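Long-range contacts in exodeoxyribonuclease III (Archaeoglobus fulgidus, PDB 2VOA), which acts as an AP endonuclease on abasic sites in DNA, probably with the help of magnesium or manganese ions: residues G62-A67 with D87-I92; I102-P107 with A141-D146; N10-R15 with T36-R41. The protein carries 1 engineered substitution. All coordinates share one frame; numbering follows the deposited sequence.

Interaction 1. Residues G62-A67 with D87-I92; sequences GRNGVA and DEDRLI. With nucleotides of chain C.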
loop_
_atom_site.group_PDB
_atom_site.type_symbol
_atom_site.label_atom_id
_atom_site.label_comp_id
_atom_site.label_asym_id
_atom_site.label_seq_id
_atom_site.Cartn_x
_atom_site.Cartn_y
_atom_site.Cartn_z
ATOM N N GLY A 62 -6.799 -13.601 8.121
ATOM C CA GLY A 62 -7.619 -12.595 7.459
ATOM C C GLY A 62 -8.551 -11.694 8.242
ATOM O O GLY A 62 -8.881 -10.613 7.765
ATOM N N ARG A 63 -8.974 -12.108 9.437
ATOM C CA ARG A 63 -10.058 -11.403 10.136
ATOM C C ARG A 63 -9.901 -11.508 11.639
ATOM O O ARG A 63 -9.183 -12.392 12.128
ATOM C CB ARG A 63 -11.416 -11.993 9.751
ATOM C CG ARG A 63 -11.486 -13.508 9.919
ATOM C CD ARG A 63 -12.818 -14.105 9.452
ATOM N NE ARG A 63 -13.579 -14.680 10.566
ATOM C CZ ARG A 63 -13.655 -15.983 10.844
ATOM N NH1 ARG A 63 -13.027 -16.882 10.083
ATOM N NH2 ARG A 63 -14.373 -16.393 11.890
ATOM N N ASN A 64 -10.606 -10.637 12.361
ATOM C CA ASN A 64 -10.539 -10.608 13.815
ATOM C C ASN A 64 -9.090 -10.536 14.284
ATOM O O ASN A 64 -8.293 -9.853 13.631
ATOM C CB ASN A 64 -11.272 -11.818 14.404
ATOM C CG ASN A 64 -12.702 -11.910 13.910
ATOM O OD1 ASN A 64 -13.354 -10.880 13.679
ATOM N ND2 ASN A 64 -13.207 -13.128 13.768
ATOM N N GLY A 65 -8.755 -11.200 15.398
ATOM C CA GLY A 65 -7.354 -11.266 15.859
ATOM C C GLY A 65 -7.120 -10.230 16.968
ATOM O O GLY A 65 -7.497 -9.051 16.851
ATOM N N VAL A 66 -6.506 -10.679 18.054
ATOM C CA VAL A 66 -6.224 -9.814 19.212
ATOM C C VAL A 66 -4.780 -10.080 19.684
ATOM O O VAL A 66 -4.238 -11.157 19.464
ATOM C CB VAL A 66 -7.213 -10.094 20.383
ATOM C CG1 VAL A 66 -8.618 -9.537 20.080
ATOM C CG2 VAL A 66 -7.283 -11.595 20.741
ATOM N N ALA A 67 -4.159 -9.096 20.313
ATOM C CA ALA A 67 -2.777 -9.251 20.799
ATOM C C ALA A 67 -2.614 -8.311 21.984
ATOM O O ALA A 67 -3.408 -7.358 22.138
ATOM C CB ALA A 67 -1.789 -8.908 19.682
ATOM N N ASP A 87 -14.123 -18.608 20.221
ATOM C CA ASP A 87 -13.676 -17.387 19.555
ATOM C C ASP A 87 -12.323 -16.915 20.097
ATOM O O ASP A 87 -12.174 -15.789 20.597
ATOM C CB ASP A 87 -14.718 -16.269 19.659
ATOM C CG ASP A 87 -15.983 -16.574 18.873
ATOM O OD1 ASP A 87 -15.973 -17.426 17.940
ATOM O OD2 ASP A 87 -17.016 -15.967 19.202
ATOM N N GLU A 88 -11.339 -17.809 19.987
ATOM C CA GLU A 88 -9.962 -17.475 20.392
ATOM C C GLU A 88 -9.428 -16.207 19.721
ATOM O O GLU A 88 -8.613 -15.487 20.317
ATOM C CB GLU A 88 -9.048 -18.680 20.144
ATOM C CG GLU A 88 -9.371 -19.814 21.080
ATOM C CD GLU A 88 -8.419 -20.989 20.962
ATOM O OE1 GLU A 88 -7.841 -21.199 19.867
ATOM O OE2 GLU A 88 -8.282 -21.726 21.964
ATOM N N ASP A 89 -9.902 -15.916 18.511
ATOM C CA ASP A 89 -9.466 -14.717 17.766
ATOM C C ASP A 89 -10.139 -13.414 18.209
ATOM O O ASP A 89 -9.948 -12.370 17.565
ATOM C CB ASP A 89 -9.601 -14.905 16.241
ATOM C CG ASP A 89 -11.066 -15.084 15.769
ATOM O OD1 ASP A 89 -11.999 -15.130 16.610
ATOM O OD2 ASP A 89 -11.282 -15.221 14.536
ATOM N N ARG A 90 -10.917 -13.477 19.294
ATOM C CA ARG A 90 -11.606 -12.307 19.825
ATOM C C ARG A 90 -11.333 -12.029 21.298
ATOM O O ARG A 90 -11.887 -11.093 21.865
ATOM C CB ARG A 90 -13.130 -12.456 19.649
ATOM C CG ARG A 90 -13.619 -12.464 18.181
ATOM C CD ARG A 90 -15.134 -12.421 18.157
ATOM N NE ARG A 90 -15.673 -12.314 16.800
ATOM C CZ ARG A 90 -15.860 -11.165 16.135
ATOM N NH1 ARG A 90 -15.545 -9.992 16.668
ATOM N NH2 ARG A 90 -16.378 -11.202 14.917
ATOM N N LEU A 91 -10.562 -12.879 21.968
ATOM C CA LEU A 91 -10.341 -12.630 23.389
ATOM C C LEU A 91 -9.001 -13.221 23.756
ATOM O O LEU A 91 -8.765 -14.405 23.520
ATOM C CB LEU A 91 -11.453 -13.268 24.241
ATOM C CG LEU A 91 -11.501 -13.025 25.760
ATOM C CD1 LEU A 91 -12.867 -13.361 26.312
ATOM C CD2 LEU A 91 -10.425 -13.819 26.581
ATOM N N ILE A 92 -8.150 -12.381 24.332
ATOM C CA ILE A 92 -6.865 -12.840 24.860
ATOM C C ILE A 92 -6.714 -12.258 26.252
ATOM O O ILE A 92 -7.043 -11.074 26.486
ATOM C CB ILE A 92 -5.671 -12.474 23.905
ATOM C CG1 ILE A 92 -4.358 -13.141 24.361
ATOM C CG2 ILE A 92 -5.526 -10.944 23.715
ATOM C CD1 ILE A 92 -3.186 -12.894 23.421
ATOM P P DG C 4 -4.035 -6.048 4.855
ATOM O OP1 DG C 4 -2.841 -6.296 5.691
ATOM O OP2 DG C 4 -3.884 -5.467 3.493
ATOM O "O5'" DG C 4 -4.835 -7.422 4.710
ATOM C "C5'" DG C 4 -5.271 -8.125 5.884
ATOM C "C4'" DG C 4 -6.502 -8.968 5.597
ATOM O "O4'" DG C 4 -7.587 -8.113 5.196
ATOM C "C3'" DG C 4 -6.366 -9.970 4.451
ATOM O "O3'" DG C 4 -5.759 -11.144 4.936
ATOM C "C2'" DG C 4 -7.842 -10.203 4.105
ATOM C "C1'" DG C 4 -8.389 -8.778 4.226
ATOM N N9 DG C 4 -8.391 -8.034 2.955
ATOM C C8 DG C 4 -7.580 -6.980 2.579
ATOM N N7 DG C 4 -7.838 -6.515 1.383
ATOM C C5 DG C 4 -8.891 -7.318 0.906
ATOM C C6 DG C 4 -9.606 -7.316 -0.334
ATOM O O6 DG C 4 -9.440 -6.570 -1.319
ATOM N N1 DG C 4 -10.592 -8.311 -0.404
ATOM C C2 DG C 4 -10.871 -9.196 0.626
ATOM N N2 DG C 4 -11.856 -10.094 0.416
ATOM N N3 DG C 4 -10.209 -9.206 1.786
ATOM C C4 DG C 4 -9.244 -8.243 1.872
HETATM O O HOH W 1 -9.188 -14.948 12.853
#
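N64 and D89 meet where the two sheets of the DNase I-like alpha/beta sandwich face each other: residues 62-67 run into strand 63-70 of one sheet, and residues 87-92 lead into strand 91-96 of the other. Hydrogen bonds make up the polar part. With CG anti to its carbonyl carbon (chi1 -55°), N64 holds its amide beside D89, and N64 ND2 gives an almost straight bond (168°) to D89 OD2 at 2.9 Å. That oxygen lies in the amide plane of the asparagine, yet the donor comes to it from above the carboxylate, because the two flat groups stand 89° apart. The backbone adds G65 N to D89 O at 2.7 Å. Glycine suits position 65, since at its positive phi a side chain would press on the carbonyl oxygen of N64. A water donates to D89 OD2 and to R63 O, 2.7 Å from each, giving OD2 a second donor.

Looser polar contacts surround the two arginines. R63 NH2 is 4.2 Å from D89 OD2, but the oxygen hangs over a guanidinium face and none of the guanidinium hydrogens is directed at it, so the attraction is probably electrostatic alone. N64 OD1, a neutral amide oxygen, sits above one face of R90, 3.3 Å from NH2 and too poorly angled for a hydrogen bond. The arginine directs NH1 instead to the carbonyl oxygen of Y105, a predicted active-site residue.

Apolar packing closes the buried end. V66 and I92, compact beta-branched residues suited to strands, run alongside but antiparallel to one another, and V66 CG2 touches I92 CG2 at 3.5 Å. Both also rest on N103 of strand 99-105. At the other extreme, G62 helps line the DNA-binding surface, its CA lying 3.5 Å from O3' of DG4 of chain C.

Interaction 2. Residues I102-P107 with A141-D146; sequences INTYVP and AVWCGD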
loop_
_atom_site.group_PDB
_atom_site.type_symbol
_atom_site.label_atom_id
_atom_site.label_comp_id
_atom_site.label_asym_id
_atom_site.label_seq_id
_atom_site.Cartn_x
_atom_site.Cartn_y
_atom_site.Cartn_z
ATOM N N ILE A 102 -7.802 -8.394 30.276
ATOM C CA ILE A 102 -8.722 -9.114 29.365
ATOM C C ILE A 102 -8.964 -8.220 28.141
ATOM O O ILE A 102 -9.514 -7.144 28.277
ATOM C CB ILE A 102 -10.087 -9.454 30.027
ATOM C CG1 ILE A 102 -9.916 -10.071 31.423
ATOM C CG2 ILE A 102 -10.907 -10.364 29.096
ATOM C CD1 ILE A 102 -10.188 -9.095 32.589
ATOM N N ASN A 103 -8.561 -8.687 26.956
ATOM C CA ASN A 103 -8.641 -7.899 25.724
ATOM C C ASN A 103 -9.653 -8.543 24.784
ATOM O O ASN A 103 -9.457 -9.666 24.343
ATOM C CB ASN A 103 -7.268 -7.858 25.055
ATOM C CG ASN A 103 -7.281 -7.178 23.682
ATOM O OD1 ASN A 103 -8.208 -6.426 23.336
ATOM N ND2 ASN A 103 -6.174 -7.388 22.920
ATOM N N THR A 104 -10.749 -7.836 24.508
ATOM C CA THR A 104 -11.836 -8.375 23.683
ATOM C C THR A 104 -12.054 -7.574 22.399
ATOM O O THR A 104 -11.980 -6.315 22.393
ATOM C CB THR A 104 -13.212 -8.394 24.438
ATOM O OG1 THR A 104 -13.538 -7.063 24.830
ATOM C CG2 THR A 104 -13.167 -9.271 25.682
ATOM N N TYR A 105 -12.377 -8.303 21.331
ATOM C CA TYR A 105 -12.873 -7.715 20.114
ATOM C C TYR A 105 -14.284 -8.274 19.930
ATOM O O TYR A 105 -14.470 -9.397 19.436
ATOM C CB TYR A 105 -11.953 -8.031 18.910
ATOM C CG TYR A 105 -12.527 -7.557 17.611
ATOM C CD1 TYR A 105 -12.994 -6.237 17.478
ATOM C CD2 TYR A 105 -12.646 -8.424 16.510
ATOM C CE1 TYR A 105 -13.562 -5.787 16.295
ATOM C CE2 TYR A 105 -13.206 -7.993 15.312
ATOM C CZ TYR A 105 -13.677 -6.679 15.214
ATOM O OH TYR A 105 -14.244 -6.243 14.041
ATOM N N VAL A 106 -15.268 -7.522 20.422
ATOM C CA VAL A 106 -16.663 -7.974 20.452
ATOM C C VAL A 106 -17.236 -8.046 19.040
ATOM O O VAL A 106 -16.963 -7.183 18.228
ATOM C CB VAL A 106 -17.467 -7.013 21.356
ATOM C CG1 VAL A 106 -18.972 -7.305 21.296
ATOM C CG2 VAL A 106 -16.920 -7.079 22.813
ATOM N N PRO A 107 -18.055 -9.090 18.722
ATOM C CA PRO A 107 -18.678 -9.083 17.369
ATOM C C PRO A 107 -19.411 -7.767 17.054
ATOM O O PRO A 107 -20.185 -7.251 17.869
ATOM C CB PRO A 107 -19.670 -10.264 17.424
ATOM C CG PRO A 107 -18.989 -11.226 18.422
ATOM C CD PRO A 107 -18.437 -10.274 19.502
ATOM N N ALA A 141 -7.708 -5.359 37.841
ATOM C CA ALA A 141 -7.969 -5.953 36.543
ATOM C C ALA A 141 -8.453 -4.883 35.578
ATOM O O ALA A 141 -9.096 -3.905 35.993
ATOM C CB ALA A 141 -8.998 -7.083 36.638
ATOM N N VAL A 142 -8.108 -5.070 34.311
ATOM C CA VAL A 142 -8.569 -4.192 33.229
ATOM C C VAL A 142 -9.166 -5.063 32.133
ATOM O O VAL A 142 -8.533 -6.026 31.682
ATOM C CB VAL A 142 -7.424 -3.271 32.661
ATOM C CG1 VAL A 142 -6.718 -2.508 33.757
ATOM C CG2 VAL A 142 -6.398 -4.037 31.809
ATOM N N TRP A 143 -10.386 -4.721 31.720
ATOM C CA TRP A 143 -11.010 -5.309 30.551
ATOM C C TRP A 143 -10.962 -4.170 29.555
ATOM O O TRP A 143 -11.485 -3.073 29.814
ATOM C CB TRP A 143 -12.422 -5.783 30.887
ATOM C CG TRP A 143 -13.324 -5.986 29.723
ATOM C CD1 TRP A 143 -13.009 -6.502 28.481
ATOM C CD2 TRP A 143 -14.725 -5.696 29.697
ATOM N NE1 TRP A 143 -14.152 -6.529 27.684
ATOM C CE2 TRP A 143 -15.199 -6.013 28.400
ATOM C CE3 TRP A 143 -15.619 -5.155 30.633
ATOM C CZ2 TRP A 143 -16.546 -5.819 28.017
ATOM C CZ3 TRP A 143 -16.959 -4.942 30.248
ATOM C CH2 TRP A 143 -17.400 -5.286 28.944
ATOM N N CYS A 144 -10.213 -4.426 28.472
ATOM C CA CYS A 144 -9.961 -3.494 27.349
ATOM C C CYS A 144 -10.570 -4.016 26.065
ATOM O O CYS A 144 -10.842 -5.217 25.940
ATOM C CB CYS A 144 -8.462 -3.373 27.076
ATOM S SG CYS A 144 -7.485 -2.488 28.294
ATOM N N GLY A 145 -10.758 -3.128 25.089
ATOM C CA GLY A 145 -10.955 -3.605 23.742
ATOM C C GLY A 145 -11.828 -2.745 22.885
ATOM O O GLY A 145 -12.177 -1.616 23.248
ATOM N N ASP A 146 -12.128 -3.297 21.717
ATOM C CA ASP A 146 -13.070 -2.688 20.831
ATOM C C ASP A 146 -14.358 -3.430 21.095
ATOM O O ASP A 146 -14.516 -4.587 20.692
ATOM C CB ASP A 146 -12.628 -2.836 19.380
ATOM C CG ASP A 146 -13.579 -2.159 18.406
ATOM O OD1 ASP A 146 -14.694 -1.709 18.796
ATOM O OD2 ASP A 146 -13.208 -2.106 17.206
#
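I102 and W143 pair in parallel register where strands 99-105 and 141-144, linked through helix 115-134 in a beta-alpha-beta unit, lie side by side in one sheet of the sandwich. Here the contact is tight. I102 N bonds to V142 O and C144 N to I102 O, each at 2.8 Å. On the face that carries I102 and W143, the indole gives its N-H to T104 OG1 at 3.0 Å, with the oxygen only 11° out of the ring plane. T104 suits this place because its hydroxyl, set between the backbone N and the carbonyl carbon (chi1 59°), meets NE1 while CG2 lies close to the same nitrogen. G145 is needed opposite, as a CB there would clash with T104 O.

Toward the active site the fit slackens. The bond from D146 N to T104 O is weak, and the side chains of Y105 and D146, both predicted catalytic residues, merely lie alongside, with CE1 3.8 Å from OD2. The aspartate spends that oxygen on N8 ND2, whereas Y105 packs on a sugar of the bound DNA. The backbones nevertheless remain joined beyond them, through V106 N and D146 O at 3.0 Å.

Interaction 3. Residues N10-R15 with T36-R41; sequences NSIRSR and TKVENR. With nucleotides of chain C.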
loop_
_atom_site.group_PDB
_atom_site.type_symbol
_atom_site.label_atom_id
_atom_site.label_comp_id
_atom_site.label_asym_id
_atom_site.label_seq_id
_atom_site.Cartn_x
_atom_site.Cartn_y
_atom_site.Cartn_z
ATOM N N ASN A 10 -6.605 -2.322 12.627
ATOM C CA ASN A 10 -7.032 -2.662 11.252
ATOM C C ASN A 10 -5.915 -3.312 10.413
ATOM O O ASN A 10 -5.478 -2.769 9.400
ATOM C CB ASN A 10 -7.712 -1.473 10.523
ATOM C CG ASN A 10 -8.153 -1.830 9.115
ATOM O OD1 ASN A 10 -8.569 -2.960 8.864
ATOM N ND2 ASN A 10 -8.020 -0.888 8.181
ATOM N N SER A 11 -5.471 -4.485 10.876
ATOM C CA SER A 11 -4.388 -5.311 10.287
ATOM C C SER A 11 -3.006 -4.874 10.782
ATOM O O SER A 11 -2.437 -3.842 10.334
ATOM C CB SER A 11 -4.406 -5.394 8.752
ATOM O OG SER A 11 -3.417 -6.326 8.295
ATOM N N ILE A 12 -2.462 -5.667 11.698
ATOM C CA ILE A 12 -1.176 -5.302 12.304
ATOM C C ILE A 12 -0.068 -5.220 11.239
ATOM O O ILE A 12 0.781 -4.316 11.289
ATOM C CB ILE A 12 -0.796 -6.199 13.517
ATOM C CG1 ILE A 12 0.460 -5.681 14.245
ATOM C CG2 ILE A 12 -0.655 -7.665 13.112
ATOM C CD1 ILE A 12 0.414 -4.218 14.683
ATOM N N ARG A 13 -0.090 -6.136 10.278
ATOM C CA ARG A 13 0.958 -6.167 9.242
ATOM C C ARG A 13 0.919 -4.930 8.335
ATOM O O ARG A 13 1.926 -4.564 7.720
ATOM C CB ARG A 13 0.878 -7.454 8.425
ATOM C CG ARG A 13 1.399 -8.695 9.140
ATOM C CD ARG A 13 1.091 -9.943 8.308
ATOM N NE ARG A 13 -0.360 -10.023 8.119
ATOM C CZ ARG A 13 -1.011 -10.937 7.404
ATOM N NH1 ARG A 13 -0.366 -11.927 6.764
ATOM N NH2 ARG A 13 -2.329 -10.852 7.346
ATOM N N SER A 14 -0.241 -4.280 8.285
ATOM C CA SER A 14 -0.415 -3.024 7.542
ATOM C C SER A 14 -0.350 -1.770 8.434
ATOM O O SER A 14 -0.584 -0.668 7.943
ATOM C CB SER A 14 -1.732 -3.037 6.770
ATOM O OG SER A 14 -1.635 -3.904 5.655
ATOM N N ARG A 15 -0.005 -1.933 9.716
ATOM C CA ARG A 15 -0.016 -0.810 10.674
ATOM C C ARG A 15 1.234 -0.690 11.560
ATOM O O ARG A 15 1.262 0.132 12.494
ATOM C CB ARG A 15 -1.284 -0.856 11.549
ATOM C CG ARG A 15 -1.902 0.534 11.881
ATOM C CD ARG A 15 -2.413 1.237 10.607
ATOM N NE ARG A 15 -3.453 0.427 9.962
ATOM C CZ ARG A 15 -3.881 0.573 8.717
ATOM N NH1 ARG A 15 -3.375 1.517 7.935
ATOM N NH2 ARG A 15 -4.831 -0.244 8.251
ATOM N N THR A 36 -6.056 -7.467 14.496
ATOM C CA THR A 36 -4.706 -7.750 13.986
ATOM C C THR A 36 -4.739 -8.429 12.617
ATOM O O THR A 36 -3.789 -8.285 11.819
ATOM C CB THR A 36 -3.879 -8.614 14.975
ATOM O OG1 THR A 36 -4.570 -9.838 15.220
ATOM C CG2 THR A 36 -3.703 -7.886 16.314
ATOM N N LYS A 37 -5.803 -9.192 12.366
ATOM C CA LYS A 37 -6.065 -9.800 11.054
ATOM C C LYS A 37 -4.870 -10.616 10.540
ATOM O O LYS A 37 -4.378 -10.458 9.384
ATOM C CB LYS A 37 -6.507 -8.741 10.037
ATOM C CG LYS A 37 -7.825 -8.079 10.372
ATOM C CD LYS A 37 -8.161 -6.977 9.383
ATOM C CE LYS A 37 -9.479 -6.342 9.798
ATOM N NZ LYS A 37 -9.881 -5.231 8.910
ATOM N N VAL A 38 -4.386 -11.509 11.400
ATOM C CA VAL A 38 -3.227 -12.335 11.019
ATOM C C VAL A 38 -3.237 -13.664 11.766
ATOM O O VAL A 38 -3.620 -13.720 12.934
ATOM C CB VAL A 38 -1.887 -11.550 11.255
ATOM C CG1 VAL A 38 -1.644 -11.281 12.743
ATOM C CG2 VAL A 38 -0.703 -12.261 10.595
ATOM N N GLU A 39 -2.853 -14.741 11.077
ATOM C CA GLU A 39 -2.702 -16.016 11.759
ATOM C C GLU A 39 -1.466 -15.944 12.645
ATOM O O GLU A 39 -0.498 -15.231 12.321
ATOM C CB GLU A 39 -2.622 -17.185 10.767
ATOM C CG GLU A 39 -1.537 -17.052 9.725
ATOM C CD GLU A 39 -1.984 -16.316 8.458
ATOM O OE1 GLU A 39 -2.312 -15.100 8.533
ATOM O OE2 GLU A 39 -1.948 -16.963 7.376
ATOM N N ASN A 40 -1.511 -16.655 13.770
ATOM C CA ASN A 40 -0.401 -16.662 14.743
ATOM C C ASN A 40 0.987 -16.845 14.122
ATOM O O ASN A 40 1.907 -16.097 14.446
ATOM C CB ASN A 40 -0.635 -17.704 15.846
ATOM C CG ASN A 40 -1.886 -17.431 16.650
ATOM O OD1 ASN A 40 -2.414 -16.321 16.636
ATOM N ND2 ASN A 40 -2.375 -18.454 17.361
ATOM N N ARG A 41 1.139 -17.817 13.219
ATOM C CA ARG A 41 2.450 -18.098 12.608
ATOM C C ARG A 41 3.015 -16.962 11.726
ATOM O O ARG A 41 4.198 -16.989 11.344
ATOM C CB ARG A 41 2.392 -19.413 11.826
ATOM C CG ARG A 41 1.495 -19.379 10.614
ATOM C CD ARG A 41 1.595 -20.684 9.832
ATOM N NE ARG A 41 0.843 -20.608 8.583
ATOM C CZ ARG A 41 1.372 -20.301 7.402
ATOM N NH1 ARG A 41 2.665 -20.027 7.292
ATOM N NH2 ARG A 41 0.595 -20.259 6.328
ATOM P P DG C 3 -5.160 0.536 4.451
ATOM O OP1 DG C 3 -4.798 1.668 5.335
ATOM O OP2 DG C 3 -4.483 0.356 3.131
ATOM O "O5'" DG C 3 -4.986 -0.838 5.233
ATOM C "C5'" DG C 3 -5.094 -2.110 4.626
ATOM C "C4'" DG C 3 -5.986 -2.943 5.517
ATOM O "O4'" DG C 3 -7.348 -2.444 5.458
ATOM C "C3'" DG C 3 -6.071 -4.406 5.129
ATOM O "O3'" DG C 3 -5.014 -5.115 5.718
ATOM C "C2'" DG C 3 -7.418 -4.783 5.746
ATOM C "C1'" DG C 3 -8.218 -3.565 5.330
ATOM N N9 DG C 3 -8.808 -3.600 3.979
ATOM C C8 DG C 3 -8.462 -2.820 2.898
ATOM N N7 DG C 3 -9.158 -3.056 1.821
ATOM C C5 DG C 3 -10.035 -4.067 2.197
ATOM C C6 DG C 3 -11.041 -4.734 1.439
ATOM O O6 DG C 3 -11.356 -4.536 0.256
ATOM N N1 DG C 3 -11.706 -5.705 2.194
ATOM C C2 DG C 3 -11.433 -5.977 3.520
ATOM N N2 DG C 3 -12.162 -6.942 4.094
ATOM N N3 DG C 3 -10.483 -5.357 4.241
ATOM C C4 DG C 3 -9.833 -4.409 3.523
ATOM P P DG C 4 -4.035 -6.048 4.855
ATOM O OP1 DG C 4 -2.841 -6.296 5.691
ATOM O OP2 DG C 4 -3.884 -5.467 3.493
ATOM O "O5'" DG C 4 -4.835 -7.422 4.710
ATOM C "C5'" DG C 4 -5.271 -8.125 5.884
ATOM C "C4'" DG C 4 -6.502 -8.968 5.597
ATOM O "O4'" DG C 4 -7.587 -8.113 5.196
ATOM C "C3'" DG C 4 -6.366 -9.970 4.451
ATOM O "O3'" DG C 4 -5.759 -11.144 4.936
ATOM C "C2'" DG C 4 -7.842 -10.203 4.105
ATOM C "C1'" DG C 4 -8.389 -8.778 4.226
ATOM N N9 DG C 4 -8.391 -8.034 2.955
ATOM C C8 DG C 4 -7.580 -6.980 2.579
ATOM N N7 DG C 4 -7.838 -6.515 1.383
ATOM C C5 DG C 4 -8.891 -7.318 0.906
ATOM C C6 DG C 4 -9.606 -7.316 -0.334
ATOM O O6 DG C 4 -9.440 -6.570 -1.319
ATOM N N1 DG C 4 -10.592 -8.311 -0.404
ATOM C C2 DG C 4 -10.871 -9.196 0.626
ATOM N N2 DG C 4 -11.856 -10.094 0.416
ATOM N N3 DG C 4 -10.209 -9.206 1.786
ATOM C C4 DG C 4 -9.244 -8.243 1.872
HETATM O O HOH W 2 -2.146 -8.227 9.575
HETATM O O HOH W 3 -4.150 -13.012 7.400
#
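K37 NZ and N10 OD1 form a short hydrogen bond of 2.6 Å, the amine lying nearly in line with the C=O bond (164°). Extended beyond CG, the lysine chain carries the amine past S11 to this carbonyl. On its other branch, N10 ND2 donates to O4' of DG3 of chain C at 3.2 Å and to the hydroxyl of Y203, so an amide, donor and acceptor at once, suits the place. An alanine here would probably leave the K37 ammonium without its carbonyl mate and the DG3 sugar oxygen without a donor.

The backbones join through I12 N and T36 O at 2.9 Å. These two loops follow the neighbouring parallel strands 2-8 and 30-34, and the first of them, residues 10-15, grips the DNA backbone. S11 OG and S14 OG, on short side chains that fit close to a phosphate, each donate to OP1 of DG4 of chain C at 2.7 Å, and R15 NH1 reaches OP1 of DG3 of chain C at 3.0 Å. A water ties S11 OG, R13 NE and T36 O together.

Further out, R13 donates weakly through NH2 to K37 O, while V38 CG2 lies over one guanidinium face, 3.4 Å from NE. The other V38 methyl, CG1, packs on I12 CG2 at 3.8 Å.

How the interactions relate
Interaction 2 is the deepest of the three, lying wholly in the core within a single sheet, and it relies on regular backbone bonding between parallel strands. Interaction 1, also largely buried, joins the two sheets instead, mixing a polar end with an apolar one. The two share a border: strands 91-96 and 99-105 are neighbours, with R90 and I92 paired to Y105 and N103. Interaction 3 lies farther out, between loops at the DNA surface, and its chemistry turns to lysine, arginine and hydroxyl groups. It meets interaction 1 through backbone pairing of T36 and K37 with G65 and N64, but does not touch interaction 2, whose centre is about 17 Å from its own.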